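Leucine-rich repeat protein (Bacteroides thetaiotaomicron, PDB 4ECN) is of unknown function but, as an extracellular protein with leucine-rich repeats and two DUF4458 domains, probably takes part in protein binding. Local coordinates at residues V13-Y18 and Y85-Y90. Residues are numbered along the deposited sequence; the frame is centred on the assembly and turned at random.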
loop_
_atom_site.group_PDB
_atom_site.type_symbol
_atom_site.label_atom_id
_atom_site.label_comp_id
_atom_site.label_asym_id
_atom_site.label_seq_id
_atom_site.Cartn_x
_atom_site.Cartn_y
_atom_site.Cartn_z
ATOM N N VAL A 13 42.851 30.924 18.068
ATOM C CA VAL A 13 41.526 31.312 17.580
ATOM C C VAL A 13 41.389 32.815 17.706
ATOM O O VAL A 13 41.936 33.426 18.631
ATOM C CB VAL A 13 40.349 30.587 18.299
ATOM C CG1 VAL A 13 39.015 30.877 17.625
ATOM C CG2 VAL A 13 40.574 29.093 18.342
ATOM N N GLN A 14 40.669 33.400 16.755
ATOM C CA GLN A 14 40.291 34.794 16.749
ATOM C C GLN A 14 38.895 34.846 16.225
ATOM O O GLN A 14 38.489 33.940 15.497
ATOM C CB GLN A 14 41.263 35.695 15.978
ATOM C CG GLN A 14 41.388 35.449 14.477
ATOM C CD GLN A 14 42.389 36.403 13.861
ATOM O OE1 GLN A 14 43.354 36.856 14.504
ATOM N NE2 GLN A 14 42.191 36.709 12.585
ATOM N N PHE A 15 38.129 35.853 16.641
ATOM C CA PHE A 15 36.737 35.962 16.219
ATOM C C PHE A 15 36.532 37.221 15.389
ATOM O O PHE A 15 37.169 38.250 15.625
ATOM C CB PHE A 15 35.791 35.938 17.432
ATOM C CG PHE A 15 35.915 34.667 18.243
ATOM C CD1 PHE A 15 35.209 33.525 17.889
ATOM C CD2 PHE A 15 36.765 34.603 19.339
ATOM C CE1 PHE A 15 35.352 32.345 18.620
ATOM C CE2 PHE A 15 36.908 33.424 20.065
ATOM C CZ PHE A 15 36.200 32.303 19.704
ATOM N N LYS A 16 35.672 37.098 14.379
ATOM C CA LYS A 16 35.293 38.156 13.452
ATOM C C LYS A 16 33.766 38.327 13.550
ATOM O O LYS A 16 33.045 37.358 13.289
ATOM C CB LYS A 16 35.768 37.776 12.032
ATOM C CG LYS A 16 36.435 38.892 11.243
ATOM C CD LYS A 16 36.719 38.416 9.819
ATOM C CE LYS A 16 37.527 39.371 8.972
ATOM N NZ LYS A 16 37.754 38.825 7.606
ATOM N N LEU A 17 33.280 39.505 14.028
ATOM C CA LEU A 17 31.844 39.789 14.197
ATOM C C LEU A 17 31.189 40.094 12.839
ATOM O O LEU A 17 31.668 40.954 12.096
ATOM C CB LEU A 17 31.607 40.950 15.185
ATOM C CG LEU A 17 31.714 40.606 16.686
ATOM C CD1 LEU A 17 31.938 41.838 17.525
ATOM C CD2 LEU A 17 30.475 39.877 17.187
ATOM N N TYR A 18 30.120 39.356 12.513
ATOM C CA TYR A 18 29.388 39.479 11.257
ATOM C C TYR A 18 27.951 39.933 11.497
ATOM O O TYR A 18 27.385 39.684 12.566
ATOM C CB TYR A 18 29.397 38.142 10.487
ATOM C CG TYR A 18 30.721 37.833 9.819
ATOM C CD1 TYR A 18 31.792 37.322 10.547
ATOM C CD2 TYR A 18 30.893 38.012 8.449
ATOM C CE1 TYR A 18 33.017 37.043 9.941
ATOM C CE2 TYR A 18 32.108 37.714 7.825
ATOM C CZ TYR A 18 33.171 37.232 8.577
ATOM O OH TYR A 18 34.379 36.941 7.978
ATOM N N TYR A 85 35.801 22.267 20.088
ATOM C CA TYR A 85 35.126 23.108 21.078
ATOM C C TYR A 85 33.743 23.493 20.583
ATOM O O TYR A 85 33.551 23.712 19.377
ATOM C CB TYR A 85 35.941 24.381 21.354
ATOM C CG TYR A 85 37.275 24.180 22.033
ATOM C CD1 TYR A 85 38.369 23.688 21.328
ATOM C CD2 TYR A 85 37.492 24.639 23.326
ATOM C CE1 TYR A 85 39.614 23.537 21.936
ATOM C CE2 TYR A 85 38.741 24.523 23.935
ATOM C CZ TYR A 85 39.803 23.975 23.235
ATOM O OH TYR A 85 41.037 23.854 23.828
ATOM N N LYS A 86 32.782 23.608 21.506
ATOM C CA LYS A 86 31.438 24.035 21.153
ATOM C C LYS A 86 31.162 25.341 21.874
ATOM O O LYS A 86 31.264 25.381 23.099
ATOM C CB LYS A 86 30.384 22.954 21.480
ATOM C CG LYS A 86 28.976 23.284 20.945
ATOM C CD LYS A 86 27.832 22.470 21.577
ATOM C CE LYS A 86 27.530 22.846 23.014
ATOM N NZ LYS A 86 26.391 22.063 23.558
ATOM N N ILE A 87 30.889 26.423 21.107
ATOM C CA ILE A 87 30.524 27.750 21.625
ATOM C C ILE A 87 29.100 27.646 22.176
ATOM O O ILE A 87 28.214 27.137 21.469
ATOM C CB ILE A 87 30.647 28.879 20.551
ATOM C CG1 ILE A 87 31.997 28.870 19.818
ATOM C CG2 ILE A 87 30.330 30.267 21.143
ATOM C CD1 ILE A 87 31.959 29.632 18.442
ATOM N N VAL A 88 28.885 28.091 23.431
ATOM C CA VAL A 88 27.561 28.057 24.064
ATOM C C VAL A 88 26.863 29.401 23.782
ATOM O O VAL A 88 25.678 29.439 23.428
ATOM C CB VAL A 88 27.620 27.735 25.581
ATOM C CG1 VAL A 88 26.224 27.426 26.123
ATOM C CG2 VAL A 88 28.548 26.564 25.855
ATOM N N GLY A 89 27.641 30.474 23.913
ATOM C CA GLY A 89 27.214 31.845 23.682
ATOM C C GLY A 89 28.339 32.806 23.974
ATOM O O GLY A 89 29.440 32.383 24.340
ATOM N N TYR A 90 28.071 34.104 23.810
ATOM C CA TYR A 90 29.074 35.135 24.037
ATOM C C TYR A 90 28.441 36.442 24.504
ATOM O O TYR A 90 27.273 36.714 24.222
ATOM C CB TYR A 90 29.908 35.385 22.759
ATOM C CG TYR A 90 29.127 35.897 21.564
ATOM C CD1 TYR A 90 28.924 37.264 21.367
ATOM C CD2 TYR A 90 28.658 35.022 20.587
ATOM C CE1 TYR A 90 28.218 37.738 20.260
ATOM C CE2 TYR A 90 27.943 35.485 19.483
ATOM C CZ TYR A 90 27.736 36.843 19.317
ATOM O OH TYR A 90 27.048 37.291 18.219
#
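Phe15 and Tyr90 have the closest CA atoms of 13-18 and 85-90, 11.0 Å apart, a spacing bridged by side chains of two facing strands rather than by main-chain pairing. Both segments run in the same general sense. The contact illustrates how apolar side chains can meet between β-layers, burying a modest 97 Å² between these segments.

At one point, Phe15 points its side chain across, and its CE1 lies 4.3 Å from CD1 of Ile87. The isoleucine makes this approach with its longer branch: CD1 is swung away from CA (chi2 160°), extending the chain toward the phenylalanine. The methyl arrives obliquely to the ring. From within its own strand, Val13 adds CG1 over one face of the same ring, 3.8 Å above its plane and displaced toward the rim.

The second point joins Leu17 to Tyr90. Although the CB of Leu17 does not point directly at the other strand, its CD2 branch turns that way and stops 4.4 Å from CE1 of Tyr90, again obliquely. Ile87 and Tyr90 both face inward despite being three residues apart, because Val88 departs from extended geometry (psi -43°) and interrupts the usual alternation. These are apolar van der Waals contacts between buried side chains.

Such layering agrees with the assignment of this DUF4458 domain to the transthyretin clan. Strand 10-18 is flanked by 73-81 and 118-124, whereas 83-93 pairs with 43-49, 99-104 and 110-113. Leu111 on strand 110-113 touches both Phe15 and Ile87, and Val125, just beyond strand 118-124, likewise touches both Leu17 and Tyr90.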